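Local coordinates for microcin B17-processing protein McbB (Escherichia coli str. K-12 substr. MG1655, PDB 6GRH), which is required to process the inactive microcin B17 precursor, McbA, into the active peptide antibiotic, at residues Pro191-Phe194 with Cys195-Arg199; Arg155-Ser158 with Lys159-Asn163; Met213-Ala216 with Asn217-Leu221; Ser242-Leu245 with Ile246-Arg249; Phe108-Ala111 with Arg112-Lys116. One frame throughout, in Å; residues are numbered along the deposited sequence.

Contact 1: Pro191-Phe194 with Cys195-Arg199. With ZN (zinc ion), chain F; SO4 (sulfate ion), chain G.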
# COMPACT_ATOMS: atom_id res chain seq x y z
N PRO B 191 -4.83 -17.58 5.46
CA PRO B 191 -4.36 -17.08 6.75
C PRO B 191 -5.40 -17.12 7.84
O PRO B 191 -6.55 -16.83 7.61
CB PRO B 191 -3.97 -15.62 6.47
CG PRO B 191 -3.70 -15.58 5.01
CD PRO B 191 -4.71 -16.53 4.42
N CYS B 192 -4.92 -17.42 9.04
CA CYS B 192 -5.73 -17.57 10.21
C CYS B 192 -5.98 -16.23 10.91
O CYS B 192 -5.53 -15.19 10.45
CB CYS B 192 -5.04 -18.57 11.14
SG CYS B 192 -3.73 -17.87 12.17
N HIS B 193 -6.75 -16.26 11.98
CA HIS B 193 -7.00 -15.08 12.79
C HIS B 193 -5.75 -14.31 13.23
O HIS B 193 -5.71 -13.08 13.22
CB HIS B 193 -7.72 -15.46 14.05
CG HIS B 193 -7.80 -14.36 15.04
ND1 HIS B 193 -8.55 -13.23 14.83
CD2 HIS B 193 -7.23 -14.22 16.26
CE1 HIS B 193 -8.43 -12.43 15.88
NE2 HIS B 193 -7.64 -13.01 16.77
N PHE B 194 -4.73 -15.05 13.66
CA PHE B 194 -3.51 -14.42 14.20
C PHE B 194 -2.75 -13.69 13.08
O PHE B 194 -2.21 -12.60 13.30
CB PHE B 194 -2.70 -15.44 15.01
CG PHE B 194 -3.43 -15.91 16.22
CD1 PHE B 194 -3.63 -15.04 17.30
CD2 PHE B 194 -4.03 -17.16 16.25
CE1 PHE B 194 -4.38 -15.43 18.39
CE2 PHE B 194 -4.76 -17.57 17.36
CZ PHE B 194 -4.94 -16.71 18.42
N CYS B 195 -2.82 -14.22 11.86
CA CYS B 195 -2.33 -13.51 10.70
C CYS B 195 -3.02 -12.15 10.51
O CYS B 195 -2.35 -11.17 10.14
CB CYS B 195 -2.45 -14.36 9.43
SG CYS B 195 -1.36 -15.80 9.40
N HIS B 196 -4.32 -12.11 10.77
CA HIS B 196 -5.13 -10.90 10.63
C HIS B 196 -4.84 -9.88 11.73
O HIS B 196 -4.54 -8.68 11.43
CB HIS B 196 -6.63 -11.23 10.58
CG HIS B 196 -7.05 -11.80 9.27
ND1 HIS B 196 -6.85 -13.12 8.93
CD2 HIS B 196 -7.57 -11.20 8.17
CE1 HIS B 196 -7.28 -13.32 7.70
NE2 HIS B 196 -7.72 -12.17 7.21
N ILE B 197 -4.92 -10.33 12.97
CA ILE B 197 -4.84 -9.42 14.11
C ILE B 197 -3.45 -8.75 14.17
O ILE B 197 -3.34 -7.58 14.50
CB ILE B 197 -5.22 -10.12 15.42
CG1 ILE B 197 -5.65 -9.10 16.47
CG2 ILE B 197 -4.09 -10.99 15.93
CD1 ILE B 197 -6.55 -9.71 17.51
N GLU B 198 -2.40 -9.47 13.78
CA GLU B 198 -1.05 -8.90 13.67
C GLU B 198 -0.93 -7.86 12.55
O GLU B 198 -0.24 -6.86 12.70
CB GLU B 198 -0.01 -10.02 13.50
CG GLU B 198 0.11 -10.88 14.76
CD GLU B 198 0.63 -10.12 15.98
OE1 GLU B 198 1.39 -9.15 15.78
OE2 GLU B 198 0.29 -10.52 17.13
N ARG B 199 -1.58 -8.10 11.43
CA ARG B 199 -1.66 -7.09 10.36
C ARG B 199 -2.32 -5.80 10.89
O ARG B 199 -1.78 -4.70 10.65
CB ARG B 199 -2.40 -7.63 9.14
CG ARG B 199 -2.44 -6.70 7.93
CD ARG B 199 -1.12 -6.65 7.22
NE ARG B 199 -1.14 -5.75 6.07
CZ ARG B 199 -0.87 -4.43 6.10
NH1 ARG B 199 -0.58 -3.77 7.23
NH2 ARG B 199 -0.91 -3.76 4.95
ZN ZN F . -1.82 -17.55 10.89
S SO4 G . -0.01 -0.36 6.11
O1 SO4 G . -0.88 0.81 6.38
O2 SO4 G . 1.38 0.07 5.81
O3 SO4 G . 0.03 -1.19 7.33
O4 SO4 G . -0.55 -1.08 4.95
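Two N-H groups of His196 converge on Cys192 O. The stronger bond comes from the side chain: ND1 lies 2.9 Å from Cys192 O with a nearly straight N-H (172°), the oxygen sits in the imidazole plane, and the donor stands above the carbonyl plane. His196 N adds a weak second bond to Cys192 O at 3.3 Å. Because Cys192 is the N-cap residue, the imidazole is tied to the first turn of the helix, its rotation fixed by the in-plane bond. That same turn carries the CxxC pair of the zinc site. Cys192 SG and Cys195 SG each bind the zinc ion at 2.3 Å, and Cys290 and Cys292 complete a four-cysteine site. With SG between the backbone N and the carbonyl carbon (chi1 83°), Cys192 turns its sulfur to the metal. Beside the site, Pro191 CB packs on Cys195 CB at 3.6 Å. Ile197 CD1 reaches the ring of His193, 3.6 Å from its NE2, while hydrogen bonds to Asp181 and Tyr148 hold that ring's two nitrogens. One turn on, Arg199 NH1 and NH2 donate from the guanidinium edge to O3 and O4, respectively, of a sulfate probably left from crystallisation, each at 2.7 Å; Arg203 joins them. The start of helix 193-204 lies against helix 150-160, where His193 and Phe194 both meet Val153, and His193 packs edge-to-face with Tyr172 of strand 167-174.

Contact 2: Arg155-Ser158 with Lys159-Asn163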
# COMPACT_ATOMS: atom_id res chain seq x y z
N ARG B 155 -8.32 -21.91 21.73
CA ARG B 155 -9.13 -23.06 22.14
C ARG B 155 -9.99 -23.62 20.98
O ARG B 155 -10.04 -24.83 20.77
CB ARG B 155 -10.05 -22.66 23.30
CG ARG B 155 -11.01 -23.74 23.78
CD ARG B 155 -12.15 -23.15 24.57
NE ARG B 155 -13.23 -24.10 24.85
CZ ARG B 155 -14.47 -23.77 25.22
NH1 ARG B 155 -14.82 -22.49 25.36
NH2 ARG B 155 -15.37 -24.72 25.44
N ILE B 156 -10.65 -22.73 20.24
CA ILE B 156 -11.51 -23.13 19.12
C ILE B 156 -10.68 -23.78 17.99
O ILE B 156 -11.06 -24.83 17.42
CB ILE B 156 -12.38 -21.94 18.61
CG1 ILE B 156 -13.35 -21.44 19.69
CG2 ILE B 156 -13.16 -22.32 17.37
CD1 ILE B 156 -14.28 -22.51 20.26
N TYR B 157 -9.54 -23.17 17.67
CA TYR B 157 -8.64 -23.78 16.69
C TYR B 157 -8.13 -25.15 17.16
O TYR B 157 -8.10 -26.09 16.37
CB TYR B 157 -7.46 -22.85 16.37
CG TYR B 157 -7.75 -21.66 15.45
CD1 TYR B 157 -9.02 -21.42 14.88
CD2 TYR B 157 -6.72 -20.78 15.13
CE1 TYR B 157 -9.24 -20.32 14.03
CE2 TYR B 157 -6.94 -19.69 14.30
CZ TYR B 157 -8.19 -19.47 13.74
OH TYR B 157 -8.35 -18.40 12.90
N SER B 158 -7.74 -25.24 18.43
CA SER B 158 -7.20 -26.45 19.00
C SER B 158 -8.21 -27.60 18.91
O SER B 158 -7.86 -28.69 18.53
CB SER B 158 -6.79 -26.19 20.44
OG SER B 158 -6.26 -27.34 21.00
N LYS B 159 -9.47 -27.30 19.20
CA LYS B 159 -10.54 -28.29 19.10
C LYS B 159 -10.92 -28.69 17.66
O LYS B 159 -11.14 -29.86 17.39
CB LYS B 159 -11.78 -27.78 19.83
CG LYS B 159 -11.59 -27.71 21.33
CD LYS B 159 -12.70 -26.94 22.04
CE LYS B 159 -14.08 -27.49 21.75
NZ LYS B 159 -14.18 -28.96 21.94
N PHE B 160 -10.99 -27.72 16.75
CA PHE B 160 -11.65 -27.97 15.44
C PHE B 160 -10.81 -27.95 14.16
O PHE B 160 -11.32 -28.40 13.13
CB PHE B 160 -12.85 -27.04 15.30
CG PHE B 160 -13.85 -27.19 16.41
CD1 PHE B 160 -14.40 -28.44 16.71
CD2 PHE B 160 -14.23 -26.10 17.17
CE1 PHE B 160 -15.30 -28.59 17.75
CE2 PHE B 160 -15.15 -26.23 18.20
CZ PHE B 160 -15.69 -27.48 18.49
N GLU B 161 -9.55 -27.48 14.21
CA GLU B 161 -8.70 -27.37 13.00
C GLU B 161 -8.53 -28.65 12.22
O GLU B 161 -8.32 -28.59 11.00
CB GLU B 161 -7.27 -26.90 13.34
CG GLU B 161 -7.11 -25.42 13.35
CD GLU B 161 -5.66 -24.99 13.58
OE1 GLU B 161 -4.81 -25.79 14.05
OE2 GLU B 161 -5.37 -23.84 13.30
N SER B 162 -8.58 -29.78 12.91
CA SER B 162 -8.48 -31.10 12.29
C SER B 162 -9.80 -31.64 11.72
O SER B 162 -9.77 -32.66 11.04
CB SER B 162 -7.95 -32.12 13.30
OG SER B 162 -6.66 -31.71 13.72
N ASN B 163 -10.93 -31.00 12.01
CA ASN B 163 -12.22 -31.47 11.48
C ASN B 163 -12.14 -31.42 9.96
O ASN B 163 -11.80 -30.36 9.40
CB ASN B 163 -13.40 -30.63 11.94
CG ASN B 163 -13.81 -30.90 13.37
OD1 ASN B 163 -13.05 -31.40 14.18
ND2 ASN B 163 -15.04 -30.53 13.70
O HOH W 1 -8.36 -30.12 15.78
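Arg155, Ile156 and Tyr157 each offer a carbonyl to the residue four places on, so the helical bonding runs on to Glu161: Lys159 N to Arg155 O is 3.0 Å, and Glu161 N to Tyr157 O is 2.9 Å. Overlapping its end is a type I turn from Phe160 to Asn163. A water bridges the exit, donating a hydrogen bond to Ser158 O and accepting one from Ser162 N at 2.9 Å. On the outer side Arg155 and Lys159 run alongside one another, pointing the same way, with Arg155 CG 4.0 Å from Lys159 CD. Their like charges stay apart, Arg155 NH2 being 5.6 Å from Lys159 NZ, and both ends go to carbonyl oxygens of the 128-133 region, which probably eases the repulsion. Glu161 reaches back across Tyr157: its OE2 is 3.8 Å from Tyr157 CD2, the carboxylate and ring planes nearly parallel, 18° apart. Arg295 makes a salt bridge to this carboxylate and Tyr184 a hydrogen bond. On the inner side Ile156 CG2 abuts the edge of the Phe160 ring, 3.9 Å from CD2, while Lys159 CB lies over one ring face. Helix 150-160 is the crossover of a beta-alpha-beta unit; Ile156 and Phe160 pack on strands 139-144 and 167-174, and Tyr157 OH ties Gln170 of the latter strand to the backbone N of His193 in helix 193-204.

Contact 3: Met213-Ala216 with Asn217-Leu221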
# COMPACT_ATOMS: atom_id res chain seq x y z
N MET B 213 8.61 -5.57 12.80
CA MET B 213 9.69 -6.16 13.62
C MET B 213 10.78 -5.16 14.02
O MET B 213 11.28 -4.40 13.22
CB MET B 213 10.29 -7.39 12.94
CG MET B 213 9.34 -8.59 12.91
SD MET B 213 9.02 -9.32 14.54
CE MET B 213 7.69 -10.46 14.16
N SER B 214 11.15 -5.22 15.30
CA SER B 214 12.23 -4.47 15.91
C SER B 214 12.54 -5.21 17.23
O SER B 214 11.76 -6.08 17.63
CB SER B 214 11.74 -3.09 16.26
OG SER B 214 10.73 -3.21 17.25
N TRP B 215 13.61 -4.82 17.91
CA TRP B 215 13.92 -5.47 19.19
C TRP B 215 12.80 -5.33 20.23
O TRP B 215 12.58 -6.26 20.99
CB TRP B 215 15.31 -5.14 19.72
CG TRP B 215 16.28 -6.11 19.10
CD1 TRP B 215 17.07 -5.91 18.01
CD2 TRP B 215 16.45 -7.47 19.49
NE1 TRP B 215 17.77 -7.06 17.73
CE2 TRP B 215 17.40 -8.04 18.62
CE3 TRP B 215 15.91 -8.26 20.51
CZ2 TRP B 215 17.82 -9.37 18.73
CZ3 TRP B 215 16.33 -9.60 20.63
CH2 TRP B 215 17.27 -10.14 19.73
N ALA B 216 12.08 -4.21 20.23
CA ALA B 216 10.96 -4.07 21.16
C ALA B 216 9.91 -5.15 20.92
O ALA B 216 9.39 -5.75 21.85
CB ALA B 216 10.35 -2.68 21.05
N ASN B 217 9.65 -5.45 19.65
CA ASN B 217 8.70 -6.50 19.33
C ASN B 217 9.22 -7.90 19.60
O ASN B 217 8.47 -8.76 20.07
CB ASN B 217 8.24 -6.35 17.89
CG ASN B 217 7.16 -5.33 17.76
OD1 ASN B 217 6.03 -5.54 18.20
ND2 ASN B 217 7.49 -4.22 17.16
N LEU B 218 10.49 -8.13 19.32
CA LEU B 218 11.12 -9.42 19.60
C LEU B 218 11.10 -9.77 21.10
O LEU B 218 10.75 -10.89 21.46
CB LEU B 218 12.56 -9.47 19.06
CG LEU B 218 12.68 -9.45 17.52
CD1 LEU B 218 14.16 -9.37 17.15
CD2 LEU B 218 12.01 -10.65 16.89
N LEU B 219 11.38 -8.79 21.94
CA LEU B 219 11.32 -9.02 23.39
C LEU B 219 9.90 -9.37 23.86
O LEU B 219 9.75 -10.21 24.72
CB LEU B 219 11.89 -7.86 24.18
CG LEU B 219 13.38 -7.61 23.97
CD1 LEU B 219 13.79 -6.38 24.77
CD2 LEU B 219 14.26 -8.79 24.36
N GLN B 220 8.88 -8.76 23.28
CA GLN B 220 7.50 -9.06 23.63
C GLN B 220 7.12 -10.50 23.21
O GLN B 220 6.34 -11.16 23.89
CB GLN B 220 6.54 -8.08 22.95
CG GLN B 220 6.55 -6.66 23.51
CD GLN B 220 5.78 -5.71 22.60
OE1 GLN B 220 4.87 -6.12 21.88
NE2 GLN B 220 6.15 -4.45 22.62
N LEU B 221 7.67 -10.95 22.08
CA LEU B 221 7.44 -12.31 21.58
C LEU B 221 8.01 -13.41 22.46
O LEU B 221 7.68 -14.56 22.24
CB LEU B 221 7.96 -12.48 20.15
CG LEU B 221 7.09 -11.79 19.10
CD1 LEU B 221 7.83 -11.73 17.76
CD2 LEU B 221 5.75 -12.50 18.94
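Leu218 sets one methyl squarely on the Trp215 indole. Its CD1 is 3.7 Å from the centroid of the six-membered ring and only 8° off the ring normal, a CH-pi contact over the face. The other methyl, CD2, turns to Met213, 4.0 Å from SD, so one leucine is shared between an aromatic face and a thioether. With CG anti to the carbonyl carbon (chi1 -67°), the leucine leans back toward the start of the helix, where both partners lie. Met213 is bent at chi2 and carries its methyl past Leu218: CE touches Leu221 CD1 at 3.8 Å, the two side chains crossing at about a right angle. At the rim of the indole sits Leu219, its CD2 4.2 Å from Trp215 CE3 and near the ring plane. This is the opening of helix 215-220, and Ser214 is its N-cap: its OG accepts a weak capping bond from Asn217 N at 3.5 Å. Asn217 adds a second weak bond through its side chain, ND2 to Ser214 OG at 3.4 Å, so that one hydroxyl oxygen receives a backbone and a side-chain N-H of the same asparagine. Behind the cap, Leu218 N donates to Ser214 O at 2.9 Å, starting the regular helical pattern. The hydrophobic side of this short helix faces partner proteins: Trp12 of the McbD chain stacks on Trp215, Met16 of McbD packs on Leu218, and Pro283 of the second subunit, another copy of McbB, meets Trp215, Ala216 and Leu219.

Contact 4: Ser242-Leu245 with Ile246-Arg249. With EDO (1,2-ethanediol), chain J.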
# COMPACT_ATOMS: atom_id res chain seq x y z
N SER B 242 -23.37 -4.64 13.09
CA SER B 242 -22.55 -5.87 13.11
C SER B 242 -23.35 -7.10 12.68
O SER B 242 -22.90 -7.90 11.87
CB SER B 242 -21.99 -6.10 14.51
OG SER B 242 -21.13 -5.04 14.92
N TYR B 243 -24.55 -7.22 13.23
CA TYR B 243 -25.48 -8.32 12.91
C TYR B 243 -25.76 -8.40 11.41
O TYR B 243 -25.71 -9.48 10.83
CB TYR B 243 -26.77 -8.09 13.69
CG TYR B 243 -27.81 -9.17 13.71
CD1 TYR B 243 -27.63 -10.32 14.47
CD2 TYR B 243 -29.02 -9.02 13.02
CE1 TYR B 243 -28.63 -11.30 14.54
CE2 TYR B 243 -30.03 -10.00 13.09
CZ TYR B 243 -29.82 -11.13 13.86
OH TYR B 243 -30.79 -12.10 13.92
N HIS B 244 -26.04 -7.25 10.79
CA HIS B 244 -26.26 -7.22 9.37
C HIS B 244 -25.02 -7.62 8.56
O HIS B 244 -25.13 -8.38 7.58
CB HIS B 244 -26.75 -5.84 8.95
CG HIS B 244 -27.19 -5.77 7.53
ND1 HIS B 244 -28.25 -6.51 7.03
CD2 HIS B 244 -26.70 -5.05 6.49
CE1 HIS B 244 -28.37 -6.26 5.74
NE2 HIS B 244 -27.46 -5.37 5.39
N LEU B 245 -23.84 -7.10 8.93
CA LEU B 245 -22.60 -7.49 8.26
C LEU B 245 -22.27 -8.98 8.34
O LEU B 245 -21.83 -9.57 7.35
CB LEU B 245 -21.42 -6.65 8.75
CG LEU B 245 -21.35 -5.21 8.28
CD1 LEU B 245 -20.12 -4.52 8.88
CD2 LEU B 245 -21.25 -5.12 6.78
N ILE B 246 -22.52 -9.58 9.49
CA ILE B 246 -22.39 -11.03 9.69
C ILE B 246 -23.33 -11.78 8.74
O ILE B 246 -22.91 -12.68 7.98
CB ILE B 246 -22.63 -11.41 11.16
CG1 ILE B 246 -21.51 -10.85 12.06
CG2 ILE B 246 -22.69 -12.93 11.35
CD1 ILE B 246 -21.75 -10.99 13.55
N LYS B 247 -24.61 -11.38 8.76
CA LYS B 247 -25.59 -11.99 7.88
C LYS B 247 -25.18 -11.93 6.41
O LYS B 247 -25.18 -12.96 5.71
CB LYS B 247 -26.96 -11.36 8.07
CG LYS B 247 -28.03 -12.17 7.36
CD LYS B 247 -29.35 -11.44 7.28
CE LYS B 247 -29.38 -10.52 6.08
NZ LYS B 247 -30.73 -9.96 6.00
N ARG B 248 -24.80 -10.73 5.95
CA ARG B 248 -24.44 -10.58 4.56
C ARG B 248 -23.19 -11.33 4.19
O ARG B 248 -23.11 -11.88 3.10
CB ARG B 248 -24.30 -9.13 4.15
CG ARG B 248 -25.62 -8.41 4.13
CD ARG B 248 -26.63 -9.07 3.18
NE ARG B 248 -27.67 -8.11 2.86
CZ ARG B 248 -28.89 -8.40 2.43
NH1 ARG B 248 -29.29 -9.65 2.24
NH2 ARG B 248 -29.70 -7.39 2.16
N ARG B 249 -22.24 -11.41 5.10
CA ARG B 249 -21.05 -12.18 4.85
C ARG B 249 -21.34 -13.68 4.75
O ARG B 249 -20.86 -14.36 3.84
CB ARG B 249 -19.95 -11.82 5.88
CG ARG B 249 -18.63 -12.48 5.59
CD ARG B 249 -17.97 -11.84 4.38
NE ARG B 249 -16.71 -12.50 4.10
CZ ARG B 249 -16.33 -13.02 2.93
NH1 ARG B 249 -17.08 -12.93 1.82
NH2 ARG B 249 -15.14 -13.61 2.87
C1 EDO J . -32.99 -8.36 1.73
O1 EDO J . -32.08 -8.56 0.65
C2 EDO J . -33.48 -6.92 1.68
O2 EDO J . -34.09 -6.54 2.91
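His244 and Arg248 pack one turn apart on helix 236-254, a regular alpha-helical i to i+4 pair. Arg248 CG lies over one face of the imidazole, 4.0 Å from its centroid and offset toward the rim, in a CH-pi contact. The bend at chi2 (-58°) brings NE down beside the CE1 rim of the ring, 3.5 Å from His244 CE1, while the guanidinium stays steeply inclined to the imidazole, the planes 67° apart. Arg248 NE and His244 NE2 both bond to Leu274 O of the third subunit, another copy of McbB, so this tight pair is also part of a subunit interface. His244 ND1 bonds Ser237 of that subunit, and Arg248 NH1 bonds Gln251. Lys247, between the two, salt-bridges Glu238 of the third subunit.

Elsewhere the contact is looser. The Ser242 and Tyr243 side chains do not meet residues 246-249; their hydroxyls go to Tyr173 and Gln114, and the link is through backbone, as in Ile246 N to Ser242 O at 2.9 Å. Ile246 and Leu245 both touch Phe178 of strand 177-180. No residue here is exposed, but Arg248 NH2 donates to O1 of an ethanediol, probably from the crystallisation liquor, at 3.1 Å, with that oxygen in the guanidinium plane.

Contact 5: Phe108-Ala111 with Arg112-Lys116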
# COMPACT_ATOMS: atom_id res chain seq x y z
N PHE B 108 -27.91 -13.49 18.78
CA PHE B 108 -28.27 -14.33 17.65
C PHE B 108 -29.45 -15.24 17.92
O PHE B 108 -29.68 -16.16 17.15
CB PHE B 108 -27.08 -15.21 17.28
CG PHE B 108 -25.86 -14.44 16.93
CD1 PHE B 108 -24.84 -14.29 17.85
CD2 PHE B 108 -25.74 -13.85 15.69
CE1 PHE B 108 -23.69 -13.59 17.52
CE2 PHE B 108 -24.60 -13.15 15.35
CZ PHE B 108 -23.57 -13.01 16.28
N SER B 109 -30.22 -14.96 18.96
CA SER B 109 -31.29 -15.86 19.37
C SER B 109 -32.42 -16.00 18.33
O SER B 109 -33.17 -16.96 18.38
CB SER B 109 -31.86 -15.45 20.71
OG SER B 109 -32.47 -14.19 20.61
N ASN B 110 -32.55 -15.06 17.40
CA ASN B 110 -33.50 -15.21 16.29
C ASN B 110 -32.83 -15.47 14.92
O ASN B 110 -33.53 -15.59 13.92
CB ASN B 110 -34.43 -13.99 16.25
CG ASN B 110 -35.37 -13.94 17.45
OD1 ASN B 110 -35.43 -12.94 18.16
ND2 ASN B 110 -36.09 -15.02 17.69
N ALA B 111 -31.50 -15.58 14.89
CA ALA B 111 -30.74 -15.57 13.63
C ALA B 111 -30.98 -16.82 12.80
O ALA B 111 -31.13 -16.72 11.61
CB ALA B 111 -29.24 -15.43 13.89
N ARG B 112 -31.05 -17.98 13.44
CA ARG B 112 -31.28 -19.21 12.71
C ARG B 112 -32.58 -19.15 11.91
O ARG B 112 -32.59 -19.54 10.76
CB ARG B 112 -31.33 -20.40 13.64
CG ARG B 112 -29.98 -20.65 14.29
CD ARG B 112 -30.21 -21.27 15.63
NE ARG B 112 -30.17 -22.71 15.61
CZ ARG B 112 -30.87 -23.51 16.40
NH1 ARG B 112 -31.76 -23.05 17.29
NH2 ARG B 112 -30.68 -24.82 16.31
N GLU B 113 -33.65 -18.64 12.50
CA GLU B 113 -34.94 -18.64 11.81
C GLU B 113 -35.05 -17.49 10.80
O GLU B 113 -35.53 -17.71 9.69
CB GLU B 113 -36.11 -18.67 12.80
CG GLU B 113 -37.23 -19.61 12.36
CD GLU B 113 -36.83 -21.08 12.45
OE1 GLU B 113 -36.76 -21.77 11.40
OE2 GLU B 113 -36.59 -21.55 13.58
N GLN B 114 -34.59 -16.29 11.18
CA GLN B 114 -34.59 -15.14 10.25
C GLN B 114 -33.75 -15.34 9.02
O GLN B 114 -34.19 -15.02 7.90
CB GLN B 114 -34.06 -13.88 10.93
CG GLN B 114 -34.98 -13.29 11.98
CD GLN B 114 -34.32 -12.17 12.77
OE1 GLN B 114 -33.17 -11.74 12.49
NE2 GLN B 114 -35.05 -11.67 13.76
N TRP B 115 -32.55 -15.88 9.21
CA TRP B 115 -31.58 -15.90 8.13
C TRP B 115 -31.82 -16.99 7.10
O TRP B 115 -31.24 -16.94 6.04
CB TRP B 115 -30.14 -15.91 8.66
CG TRP B 115 -29.78 -14.65 9.46
CD1 TRP B 115 -30.55 -13.54 9.66
CD2 TRP B 115 -28.53 -14.40 10.14
NE1 TRP B 115 -29.86 -12.62 10.45
CE2 TRP B 115 -28.63 -13.12 10.75
CE3 TRP B 115 -27.37 -15.14 10.33
CZ2 TRP B 115 -27.59 -12.56 11.51
CZ3 TRP B 115 -26.32 -14.57 11.10
CH2 TRP B 115 -26.46 -13.31 11.67
N LYS B 116 -32.73 -17.93 7.39
CA LYS B 116 -33.23 -18.87 6.37
C LYS B 116 -33.84 -18.16 5.16
O LYS B 116 -33.71 -18.64 4.04
CB LYS B 116 -34.25 -19.86 6.97
CG LYS B 116 -33.64 -20.84 7.96
CD LYS B 116 -34.67 -21.87 8.43
CE LYS B 116 -34.04 -22.94 9.33
NZ LYS B 116 -32.74 -23.49 8.82
O HOH W 2 -31.16 -18.40 16.46
O HOH W 3 -33.90 -18.54 15.49
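Trp115 carries CG anti to the carbonyl carbon (chi1 -63°) and has chi2 near zero (-4°), torsions that swing its indole back over Ala111 one turn earlier. The methyl sits almost exactly above the six-membered ring: Ala111 CB is 3.8 Å from the centroid and 5° off the normal, a CH-pi contact over the face. The far corner of the indole meets Phe108, where CH2 of Trp115 approaches the edge of the phenyl ring, 4.1 Å from Phe108 CD2. Backbone bonds hold the same turn, Trp115 N to Ala111 O at 2.9 Å and Gln114 N to Asn110 O at 3.0 Å. Gln114 extends alongside Asn110, its NE2 3.5 Å from Asn110 CB. Its amide is used elsewhere: OE1 receives Tyr243 OH, and NE2 donates to Glu236 of the third subunit, another copy of McbB. Two waters fill in where the helix starts. One donates a hydrogen bond to Phe108 O and accepts from Arg112 N at 3.1 Å; the other accepts from Glu113 N at 3.0 Å and is weakly bonded to Ser109 O. They serve the amides of Arg112 and Glu113, while Ala111 N bonds directly to Phe108 O. Phe108 and Trp115 pack inward on Ile100 of strand 97-102 and on Ile246 of helix 236-254. The chemistry is divided accordingly: apolar contacts with the tryptophan hold the buried side of the helix, and its opening amides are satisfied by the preceding loop, Ala111 directly and the next two through water.

Overall arrangement
Contacts 4 and 5 are neighbours, about 12 Å between centres, and touch directly through Tyr243 and Lys247 of helix 236-254 packed on Trp115. Contacts 1 and 2 form a second pair, centres about 16 Å apart, bringing helix 150-160 against the zinc-bearing helix 193-204. Contact 3 stands apart at the periphery, about 44 Å from contact 5 between centres. Contact 4 is wholly buried and lies nearest the chain's centre; contact 1 is also largely buried, though farther from the centre, whereas 2, 3 and 5 each mix buried and exposed residues. Metal coordination is peculiar to contact 1; contacts 3, 4 and 5 share CH-pi packing, and waters bridge backbone groups at helix ends in 2 and 5.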